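PDB 4CZX: PAN2-PAN3 deadenylation complex catalytic subunit pan2 from Neurospora crassa, which probably shortens poly(A) tails of mRNA as the exonuclease subunit of the PAN deadenylation complex, and is represented here by its N-terminal WD40 domain. Local coordinates for residues I184-Q189 with K227-K232; M161-C166 with S201-V206; I195-T200 with A246-M251. All coordinates share one frame; numbering follows the deposited sequence.

In the fold
All three contacts join neighbouring blades of the WD40 beta-propeller. Interactions 1 and 2 tie the sheet that runs from strand 156-161 to strand 184-189 to the sheet that runs from 194-200 to 235-241; interaction 3 ties this second sheet to the next, which contains strand 248-251. Their centres lie about 19, 14 and 8 Å from the centre of the chain, so they step inward from the outer part of the ring. The centres of interactions 1 and 2 are about 9 Å apart, 2 and 3 about 12 Å, 1 and 3 about 14 Å. Along the chain the segments alternate. The blade of strands 194-200, 204-210 and 225-230 takes part in all three contacts, meeting the blade before it in interactions 1 and 2 and the one after it in interaction 3.

Interaction 1: I184-Q189 with K227-K232; sequences IKKQWQ and KVFDLK
CG of Trp188 stands anti to its backbone N (chi1 174°), and CG of Phe229 does likewise (chi1 -171°), which sets both CG atoms beside their carbonyl carbons; the two side chains slide past each other in opposite directions across the gap between the strands. The indole is met over one face by Phe229. Phe229 CB sits 3.5 Å from the centroid of the Trp188 six-membered ring, almost on the ring normal, in a CH-pi contact, while Phe229 CD1 lies 3.6 Å from Trp188 CG. The phenyl ring and the five-membered ring are turned 46° against each other, an oblique pairing. At the far end of the indole, Trp188 CH2 comes within 3.6 Å of Lys227 C, which lies at the ring edge and in its plane, and Lys227 CB packs against CZ2. The indole N-H is spoken for by a water: Trp188 NE1 donates to it over 3.0 Å, and the same water accepts from Lys227 NZ at 2.8 Å, bridging the two strands through their polar ends. Lys227 NZ also makes a weak hydrogen bond to Ala190 O. On the exposed side, the aliphatic part of Lys186 approaches Phe229, with Lys186 CG 4.3 Å from Phe229 CZ. Ile205 touches both Trp188 and Phe229, and Ala236 adds to the packing on the tryptophan. The strand axes run nearly antiparallel but 9.3 Å apart, too far for direct sheet pairing. The contact is therefore side-chain packing between blades: the outermost strand of one propeller blade lies against the third strand of the next.

Interaction 2: M161-C166 with S201-V206; sequences MSRYIC and SNDFIV
Two hairpin turns of adjacent propeller blades meet here, with Arg163 of one turn reaching Asn202 and Asp203 of the other. CG of Arg163 is anti to the backbone N (chi1 -173°), and the chain bends at chi3; Arg163 NE comes within 2.7 Å of Asn202 O. That N-H bond is fairly straight, at 152°, and the oxygen lies near the guanidinium plane. The same carbonyl takes a second, weak bond from Arg163 NH2 at 3.1 Å, so one backbone oxygen is gripped by two N-H groups. Arg163 NH2 also forms a salt bridge with Asp203 OD1, 2.7 Å away; the guanidinium and carboxylate are almost coplanar, though the hydrogen bond within the pair is bent and weak. A leucine in place of Arg163 would probably leave the Asp203 carboxylate without this positive mate and the Asn202 carbonyl without both side-chain donors, weakening the hold between the turns. On the Ser162 side of the turn, Asn202 OD1 lies 3.3 Å from Ser162 C. Ser162 OG stands 3.1 Å from Ser201 O, a weak bond that is not settled, because Ser162 OG is also hydrogen-bonded with Thr200 OG1. Deeper in, where the strands begin, polar contact gives way to apolar: Cys166 SG rests 3.6 Å from Ile205 CD1. Leu231, which follows strand 225-230, packs on Ser162. The contact joins the turns between the first and second strands of successive blades, part of the inter-blade interface of this WD40 beta-propeller.

Interaction 3: I195-T200 with A246-M251; sequences INDLDT and AAHVRM
The His248 ring meets Asp197 OD2 at its edge, close to its plane, and a water that binds Asn196 O and His248 ND1 also lies near the ring plane, at its edge; the Arg250 guanidinium has at its edge Asp197 OD1 and a second water, which joins Asp197 OD1 to Arg250 NH2. Arg250 NH1 reaches Asp197 OD1 at 2.9 Å in a salt bridge, on the syn side of the carboxylate, the two flat groups being turned 71° apart. The same NH1 also donates to its neighbour Val249 O, which pins the guanidinium beside the strand. The other carboxylate oxygen, Asp197 OD2, accepts the Val249 backbone N-H at 3.1 Å from above its plane, and a weak bond comes from His248 ND1 at 3.5 Å. Two residues on, the pattern recurs: Asp199 OD2 takes Met251 N at 2.7 Å, on its anti side, while its OD1 forms a salt bridge with Lys160. CG of Asp197 and of Asp199 is anti to the backbone N, chi1 near -160° in both, which carries each CG toward the facing strand. At the head of the contact Asn196 ND2 donates to Ala247 O over 2.9 Å, near a bound MES molecule. The strands run nearly parallel, 8° apart with axes 6.0 Å from each other. They are the innermost strands of adjacent blades, and side chains, the two carboxylates and the Asn196 amide, rather than backbone-to-backbone bonds, bridge them. Arg250 NE has a further partner in Asp294. This buried network would probably keep Asp197 and Asp199 ionised, with backbone N-H groups and basic side chains offsetting their negative charge.

Interaction 1: I184-Q189 with K227-K232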
loop_
_atom_site.group_PDB
_atom_site.type_symbol
_atom_site.label_atom_id
_atom_site.label_comp_id
_atom_site.label_asym_id
_atom_site.label_seq_id
_atom_site.Cartn_x
_atom_site.Cartn_y
_atom_site.Cartn_z
ATOM N N ILE A 184 -21.191 31.433 -34.620
ATOM C CA ILE A 184 -20.470 31.137 -35.857
ATOM C C ILE A 184 -20.583 32.273 -36.870
ATOM O O ILE A 184 -21.679 32.614 -37.306
ATOM C CB ILE A 184 -20.993 29.842 -36.508
ATOM C CG1 ILE A 184 -20.917 28.686 -35.513
ATOM C CG2 ILE A 184 -20.217 29.535 -37.793
ATOM C CD1 ILE A 184 -21.644 27.425 -35.981
ATOM N N LYS A 185 -19.445 32.848 -37.246
ATOM C CA LYS A 185 -19.417 33.907 -38.251
ATOM C C LYS A 185 -19.301 33.330 -39.662
ATOM O O LYS A 185 -19.792 33.914 -40.629
ATOM C CB LYS A 185 -18.253 34.866 -37.985
ATOM C CG LYS A 185 -18.298 35.533 -36.615
ATOM C CD LYS A 185 -17.455 36.804 -36.583
ATOM C CE LYS A 185 -18.236 37.965 -35.976
ATOM N NZ LYS A 185 -17.338 39.059 -35.518
ATOM N N LYS A 186 -18.647 32.178 -39.771
ATOM C CA LYS A 186 -18.320 31.602 -41.068
ATOM C C LYS A 186 -17.889 30.146 -40.904
ATOM O O LYS A 186 -17.211 29.810 -39.935
ATOM C CB LYS A 186 -17.210 32.420 -41.728
ATOM C CG LYS A 186 -16.644 31.851 -43.009
ATOM C CD LYS A 186 -17.529 32.168 -44.191
ATOM C CE LYS A 186 -16.703 32.342 -45.459
ATOM N NZ LYS A 186 -17.564 32.593 -46.645
ATOM N N GLN A 187 -18.299 29.283 -41.833
ATOM C CA GLN A 187 -17.843 27.896 -41.845
ATOM C C GLN A 187 -16.979 27.645 -43.082
ATOM O O GLN A 187 -17.333 28.061 -44.193
ATOM C CB GLN A 187 -19.039 26.937 -41.800
ATOM C CG GLN A 187 -19.975 27.205 -40.621
ATOM C CD GLN A 187 -21.006 26.112 -40.394
ATOM O OE1 GLN A 187 -22.199 26.314 -40.621
ATOM N NE2 GLN A 187 -20.552 24.953 -39.919
ATOM N N TRP A 188 -15.849 26.976 -42.880
ATOM C CA TRP A 188 -14.885 26.718 -43.939
ATOM C C TRP A 188 -14.689 25.215 -44.105
ATOM O O TRP A 188 -14.383 24.517 -43.140
ATOM C CB TRP A 188 -13.561 27.421 -43.601
ATOM C CG TRP A 188 -12.401 27.153 -44.517
ATOM C CD1 TRP A 188 -12.418 27.098 -45.886
ATOM C CD2 TRP A 188 -11.047 26.910 -44.124
ATOM N NE1 TRP A 188 -11.157 26.832 -46.363
ATOM C CE2 TRP A 188 -10.297 26.714 -45.300
ATOM C CE3 TRP A 188 -10.395 26.834 -42.883
ATOM C CZ2 TRP A 188 -8.928 26.448 -45.276
ATOM C CZ3 TRP A 188 -9.037 26.567 -42.862
ATOM C CH2 TRP A 188 -8.319 26.371 -44.053
ATOM N N GLN A 189 -14.874 24.711 -45.321
ATOM C CA GLN A 189 -14.670 23.284 -45.567
ATOM C C GLN A 189 -13.189 23.018 -45.813
ATOM O O GLN A 189 -12.690 23.225 -46.915
ATOM C CB GLN A 189 -15.500 22.805 -46.756
ATOM C CG GLN A 189 -15.445 21.305 -46.937
ATOM C CD GLN A 189 -16.239 20.584 -45.883
ATOM O OE1 GLN A 189 -17.430 20.842 -45.711
ATOM N NE2 GLN A 189 -15.586 19.683 -45.153
ATOM N N LYS A 227 -4.302 23.271 -45.981
ATOM C CA LYS A 227 -5.380 24.190 -46.338
ATOM C C LYS A 227 -5.160 25.549 -45.676
ATOM O O LYS A 227 -4.735 25.618 -44.532
ATOM C CB LYS A 227 -6.737 23.618 -45.943
ATOM C CG LYS A 227 -7.249 22.541 -46.893
ATOM C CD LYS A 227 -7.400 23.123 -48.312
ATOM C CE LYS A 227 -8.548 22.477 -49.063
ATOM N NZ LYS A 227 -9.829 23.195 -48.803
ATOM N N VAL A 228 -5.437 26.623 -46.413
ATOM C CA VAL A 228 -5.150 27.977 -45.937
ATOM C C VAL A 228 -6.368 28.887 -46.043
ATOM O O VAL A 228 -7.047 28.919 -47.072
ATOM C CB VAL A 228 -3.984 28.618 -46.742
ATOM C CG1 VAL A 228 -3.638 30.019 -46.205
ATOM C CG2 VAL A 228 -2.764 27.702 -46.733
ATOM N N PHE A 229 -6.619 29.648 -44.984
ATOM C CA PHE A 229 -7.746 30.573 -44.942
ATOM C C PHE A 229 -7.281 31.968 -44.521
ATOM O O PHE A 229 -6.500 32.104 -43.582
ATOM C CB PHE A 229 -8.824 30.058 -43.979
ATOM C CG PHE A 229 -10.108 30.838 -44.031
ATOM C CD1 PHE A 229 -11.110 30.476 -44.917
ATOM C CD2 PHE A 229 -10.320 31.920 -43.183
ATOM C CE1 PHE A 229 -12.296 31.181 -44.974
ATOM C CE2 PHE A 229 -11.506 32.637 -43.241
ATOM C CZ PHE A 229 -12.499 32.260 -44.148
ATOM N N ASP A 230 -7.768 32.984 -45.229
ATOM C CA ASP A 230 -7.437 34.385 -44.978
ATOM C C ASP A 230 -8.355 34.950 -43.905
ATOM O O ASP A 230 -9.528 35.185 -44.165
ATOM C CB ASP A 230 -7.568 35.186 -46.283
ATOM C CG ASP A 230 -7.242 36.678 -46.126
ATOM O OD1 ASP A 230 -7.107 37.199 -44.993
ATOM O OD2 ASP A 230 -7.137 37.337 -47.181
ATOM N N LEU A 231 -7.821 35.177 -42.707
ATOM C CA LEU A 231 -8.637 35.624 -41.578
ATOM C C LEU A 231 -8.950 37.114 -41.653
ATOM O O LEU A 231 -9.964 37.572 -41.122
ATOM C CB LEU A 231 -7.942 35.317 -40.244
ATOM C CG LEU A 231 -8.456 34.130 -39.432
ATOM C CD1 LEU A 231 -8.013 34.236 -37.979
ATOM C CD2 LEU A 231 -9.978 33.978 -39.540
ATOM N N LYS A 232 -8.074 37.863 -42.313
ATOM C CA LYS A 232 -8.233 39.300 -42.435
ATOM C C LYS A 232 -9.432 39.621 -43.322
ATOM O O LYS A 232 -10.298 40.413 -42.955
ATOM C CB LYS A 232 -6.952 39.926 -42.995
ATOM C CG LYS A 232 -6.887 41.446 -42.921
ATOM C CD LYS A 232 -5.664 41.966 -43.669
ATOM C CE LYS A 232 -5.696 43.480 -43.830
ATOM N NZ LYS A 232 -5.652 44.182 -42.516
HETATM O O HOH W 1 -10.718 25.775 -49.145
#

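Interaction 2: M161-C166 with S201-V206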
loop_
_atom_site.group_PDB
_atom_site.type_symbol
_atom_site.label_atom_id
_atom_site.label_comp_id
_atom_site.label_asym_id
_atom_site.label_seq_id
_atom_site.Cartn_x
_atom_site.Cartn_y
_atom_site.Cartn_z
ATOM N N MET A 161 -7.632 30.727 -30.317
ATOM C CA MET A 161 -7.936 32.136 -30.440
ATOM C C MET A 161 -6.809 32.894 -31.123
ATOM O O MET A 161 -5.659 32.803 -30.709
ATOM C CB MET A 161 -8.192 32.727 -29.046
ATOM C CG MET A 161 -8.411 34.219 -29.030
ATOM S SD MET A 161 -9.858 34.758 -29.965
ATOM C CE MET A 161 -9.725 36.539 -29.716
ATOM N N SER A 162 -7.139 33.614 -32.187
ATOM C CA SER A 162 -6.219 34.584 -32.768
ATOM C C SER A 162 -6.978 35.884 -32.904
ATOM O O SER A 162 -7.125 36.627 -31.932
ATOM C CB SER A 162 -5.670 34.117 -34.120
ATOM O OG SER A 162 -6.707 33.680 -34.992
ATOM N N ARG A 163 -7.464 36.153 -34.112
ATOM C CA ARG A 163 -8.380 37.262 -34.361
ATOM C C ARG A 163 -9.787 36.838 -33.936
ATOM O O ARG A 163 -10.566 37.635 -33.414
ATOM C CB ARG A 163 -8.355 37.661 -35.841
ATOM C CG ARG A 163 -9.147 38.922 -36.154
ATOM C CD ARG A 163 -9.201 39.221 -37.657
ATOM N NE ARG A 163 -7.880 39.339 -38.270
ATOM C CZ ARG A 163 -7.322 40.488 -38.639
ATOM N NH1 ARG A 163 -7.970 41.633 -38.454
ATOM N NH2 ARG A 163 -6.116 40.492 -39.195
ATOM N N TYR A 164 -10.085 35.566 -34.185
ATOM C CA TYR A 164 -11.351 34.928 -33.830
ATOM C C TYR A 164 -11.014 33.589 -33.214
ATOM O O TYR A 164 -9.863 33.157 -33.267
ATOM C CB TYR A 164 -12.255 34.714 -35.055
ATOM C CG TYR A 164 -12.494 35.951 -35.892
ATOM C CD1 TYR A 164 -13.284 36.991 -35.420
ATOM C CD2 TYR A 164 -11.926 36.076 -37.148
ATOM C CE1 TYR A 164 -13.498 38.127 -36.177
ATOM C CE2 TYR A 164 -12.135 37.204 -37.919
ATOM C CZ TYR A 164 -12.925 38.226 -37.430
ATOM O OH TYR A 164 -13.135 39.350 -38.188
ATOM N N ILE A 165 -12.011 32.915 -32.655
ATOM C CA ILE A 165 -11.810 31.554 -32.191
ATOM C C ILE A 165 -11.968 30.622 -33.385
ATOM O O ILE A 165 -13.047 30.518 -33.953
ATOM C CB ILE A 165 -12.801 31.166 -31.072
ATOM C CG1 ILE A 165 -12.532 32.005 -29.819
ATOM C CG2 ILE A 165 -12.698 29.680 -30.741
ATOM C CD1 ILE A 165 -13.588 31.841 -28.740
ATOM N N CYS A 166 -10.877 29.968 -33.770
ATOM C CA CYS A 166 -10.922 29.051 -34.895
ATOM C C CYS A 166 -11.151 27.652 -34.368
ATOM O O CYS A 166 -10.367 27.115 -33.572
ATOM C CB CYS A 166 -9.650 29.133 -35.729
ATOM S SG CYS A 166 -9.333 30.799 -36.363
ATOM N N SER A 201 -2.790 32.475 -36.980
ATOM C CA SER A 201 -2.258 33.777 -36.602
ATOM C C SER A 201 -3.403 34.761 -36.752
ATOM O O SER A 201 -4.504 34.360 -37.127
ATOM C CB SER A 201 -1.080 34.168 -37.490
ATOM O OG SER A 201 -1.493 34.323 -38.843
ATOM N N ASN A 202 -3.167 36.045 -36.496
ATOM C CA ASN A 202 -4.249 37.008 -36.641
ATOM C C ASN A 202 -4.702 37.107 -38.102
ATOM O O ASN A 202 -5.819 37.542 -38.371
ATOM C CB ASN A 202 -3.844 38.405 -36.107
ATOM C CG ASN A 202 -3.717 38.436 -34.583
ATOM O OD1 ASN A 202 -4.360 37.654 -33.871
ATOM N ND2 ASN A 202 -2.880 39.338 -34.077
ATOM N N ASP A 203 -3.853 36.689 -39.044
ATOM C CA ASP A 203 -4.187 36.826 -40.465
ATOM C C ASP A 203 -4.534 35.523 -41.200
ATOM O O ASP A 203 -5.093 35.571 -42.303
ATOM C CB ASP A 203 -3.042 37.505 -41.217
ATOM C CG ASP A 203 -2.815 38.932 -40.765
ATOM O OD1 ASP A 203 -3.753 39.549 -40.204
ATOM O OD2 ASP A 203 -1.694 39.433 -40.983
ATOM N N PHE A 204 -4.195 34.371 -40.625
ATOM C CA PHE A 204 -4.394 33.100 -41.325
ATOM C C PHE A 204 -4.908 31.963 -40.457
ATOM O O PHE A 204 -4.657 31.920 -39.253
ATOM C CB PHE A 204 -3.084 32.623 -41.965
ATOM C CG PHE A 204 -2.486 33.599 -42.940
ATOM C CD1 PHE A 204 -2.917 33.639 -44.257
ATOM C CD2 PHE A 204 -1.480 34.461 -42.541
ATOM C CE1 PHE A 204 -2.354 34.549 -45.158
ATOM C CE2 PHE A 204 -0.920 35.371 -43.437
ATOM C CZ PHE A 204 -1.358 35.403 -44.742
ATOM N N ILE A 205 -5.622 31.036 -41.092
ATOM C CA ILE A 205 -5.778 29.687 -40.557
ATOM C C ILE A 205 -5.061 28.702 -41.470
ATOM O O ILE A 205 -5.102 28.847 -42.698
ATOM C CB ILE A 205 -7.246 29.245 -40.443
ATOM C CG1 ILE A 205 -8.127 30.370 -39.901
ATOM C CG2 ILE A 205 -7.352 27.956 -39.598
ATOM C CD1 ILE A 205 -9.602 30.003 -39.889
ATOM N N VAL A 206 -4.401 27.712 -40.875
ATOM C CA VAL A 206 -3.811 26.624 -41.644
ATOM C C VAL A 206 -4.203 25.283 -41.018
ATOM O O VAL A 206 -4.244 25.139 -39.794
ATOM C CB VAL A 206 -2.271 26.742 -41.739
ATOM C CG1 VAL A 206 -1.867 27.805 -42.755
ATOM C CG2 VAL A 206 -1.653 27.018 -40.350
#

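Interaction 3: I195-T200 with A246-M251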
loop_
_atom_site.group_PDB
_atom_site.type_symbol
_atom_site.label_atom_id
_atom_site.label_comp_id
_atom_site.label_asym_id
_atom_site.label_seq_id
_atom_site.Cartn_x
_atom_site.Cartn_y
_atom_site.Cartn_z
ATOM N N ILE A 195 -9.566 16.777 -39.406
ATOM C CA ILE A 195 -8.487 17.736 -39.296
ATOM C C ILE A 195 -7.512 17.154 -38.283
ATOM O O ILE A 195 -7.895 16.879 -37.156
ATOM C CB ILE A 195 -9.023 19.100 -38.860
ATOM C CG1 ILE A 195 -9.721 19.769 -40.060
ATOM C CG2 ILE A 195 -7.896 19.995 -38.321
ATOM C CD1 ILE A 195 -10.567 20.959 -39.710
ATOM N N ASN A 196 -6.277 16.908 -38.708
ATOM C CA ASN A 196 -5.253 16.362 -37.830
ATOM C C ASN A 196 -4.508 17.463 -37.050
ATOM O O ASN A 196 -3.861 17.198 -36.030
ATOM C CB ASN A 196 -4.248 15.540 -38.642
ATOM C CG ASN A 196 -3.393 14.656 -37.763
ATOM O OD1 ASN A 196 -3.912 13.935 -36.922
ATOM N ND2 ASN A 196 -2.079 14.727 -37.930
ATOM N N ASP A 197 -4.598 18.693 -37.545
ATOM C CA ASP A 197 -3.895 19.815 -36.931
ATOM C C ASP A 197 -4.473 21.140 -37.410
ATOM O O ASP A 197 -4.915 21.270 -38.557
ATOM C CB ASP A 197 -2.394 19.760 -37.250
ATOM C CG ASP A 197 -1.539 20.507 -36.208
ATOM O OD1 ASP A 197 -2.115 21.140 -35.300
ATOM O OD2 ASP A 197 -0.292 20.439 -36.290
ATOM N N LEU A 198 -4.445 22.133 -36.528
ATOM C CA LEU A 198 -4.876 23.483 -36.855
ATOM C C LEU A 198 -3.962 24.477 -36.148
ATOM O O LEU A 198 -3.647 24.304 -34.973
ATOM C CB LEU A 198 -6.344 23.712 -36.442
ATOM C CG LEU A 198 -6.898 25.127 -36.724
ATOM C CD1 LEU A 198 -8.390 25.106 -37.046
ATOM C CD2 LEU A 198 -6.639 26.111 -35.578
ATOM N N ASP A 199 -3.534 25.508 -36.866
ATOM C CA ASP A 199 -2.891 26.654 -36.227
ATOM C C ASP A 199 -3.450 27.914 -36.850
ATOM O O ASP A 199 -4.044 27.874 -37.931
ATOM C CB ASP A 199 -1.363 26.607 -36.362
ATOM C CG ASP A 199 -0.663 27.487 -35.320
ATOM O OD1 ASP A 199 -1.340 27.892 -34.354
ATOM O OD2 ASP A 199 0.542 27.767 -35.471
ATOM N N THR A 200 -3.266 29.043 -36.173
ATOM C CA THR A 200 -3.773 30.293 -36.692
ATOM C C THR A 200 -2.971 31.462 -36.137
ATOM O O THR A 200 -2.501 31.411 -35.005
ATOM C CB THR A 200 -5.292 30.463 -36.370
ATOM O OG1 THR A 200 -5.727 31.766 -36.766
ATOM C CG2 THR A 200 -5.572 30.276 -34.878
ATOM N N ALA A 246 0.766 16.262 -45.625
ATOM C CA ALA A 246 0.873 17.203 -44.504
ATOM C C ALA A 246 0.154 16.702 -43.271
ATOM O O ALA A 246 -1.067 16.561 -43.276
ATOM C CB ALA A 246 0.334 18.555 -44.905
ATOM N N ALA A 247 0.925 16.462 -42.212
ATOM C CA ALA A 247 0.401 15.907 -40.968
ATOM C C ALA A 247 0.240 16.993 -39.904
ATOM O O ALA A 247 -0.739 16.990 -39.151
ATOM C CB ALA A 247 1.314 14.799 -40.469
ATOM N N HIS A 248 1.208 17.906 -39.839
ATOM C CA HIS A 248 1.176 18.985 -38.851
ATOM C C HIS A 248 1.637 20.299 -39.444
ATOM O O HIS A 248 2.380 20.330 -40.440
ATOM C CB HIS A 248 2.039 18.635 -37.633
ATOM C CG HIS A 248 1.704 17.302 -37.047
ATOM N ND1 HIS A 248 0.615 17.104 -36.226
ATOM C CD2 HIS A 248 2.284 16.093 -37.209
ATOM C CE1 HIS A 248 0.541 15.824 -35.908
ATOM N NE2 HIS A 248 1.544 15.192 -36.488
ATOM N N VAL A 249 1.180 21.383 -38.824
ATOM C CA VAL A 249 1.505 22.717 -39.282
ATOM C C VAL A 249 1.487 23.705 -38.116
ATOM O O VAL A 249 0.658 23.616 -37.201
ATOM C CB VAL A 249 0.533 23.191 -40.395
ATOM C CG1 VAL A 249 -0.882 23.374 -39.842
ATOM C CG2 VAL A 249 1.042 24.458 -41.072
ATOM N N ARG A 250 2.443 24.622 -38.148
ATOM C CA ARG A 250 2.471 25.745 -37.223
ATOM C C ARG A 250 2.821 26.999 -37.993
ATOM O O ARG A 250 3.685 26.967 -38.869
ATOM C CB ARG A 250 3.494 25.533 -36.104
ATOM C CG ARG A 250 3.113 24.478 -35.077
ATOM C CD ARG A 250 1.940 24.938 -34.228
ATOM N NE ARG A 250 1.598 23.975 -33.175
ATOM C CZ ARG A 250 0.605 23.098 -33.254
ATOM N NH1 ARG A 250 -0.144 23.010 -34.353
ATOM N NH2 ARG A 250 0.370 22.288 -32.236
ATOM N N MET A 251 2.159 28.102 -37.654
ATOM C CA MET A 251 2.563 29.410 -38.165
ATOM C C MET A 251 3.868 29.804 -37.496
ATOM O O MET A 251 4.049 29.580 -36.294
ATOM C CB MET A 251 1.499 30.473 -37.892
ATOM C CG MET A 251 0.204 30.252 -38.650
ATOM S SD MET A 251 0.433 30.288 -40.439
ATOM C CE MET A 251 1.012 31.967 -40.731
HETATM O O HOH W 2 -1.796 17.799 -34.569
HETATM O O HOH W 3 -1.941 20.407 -32.438
#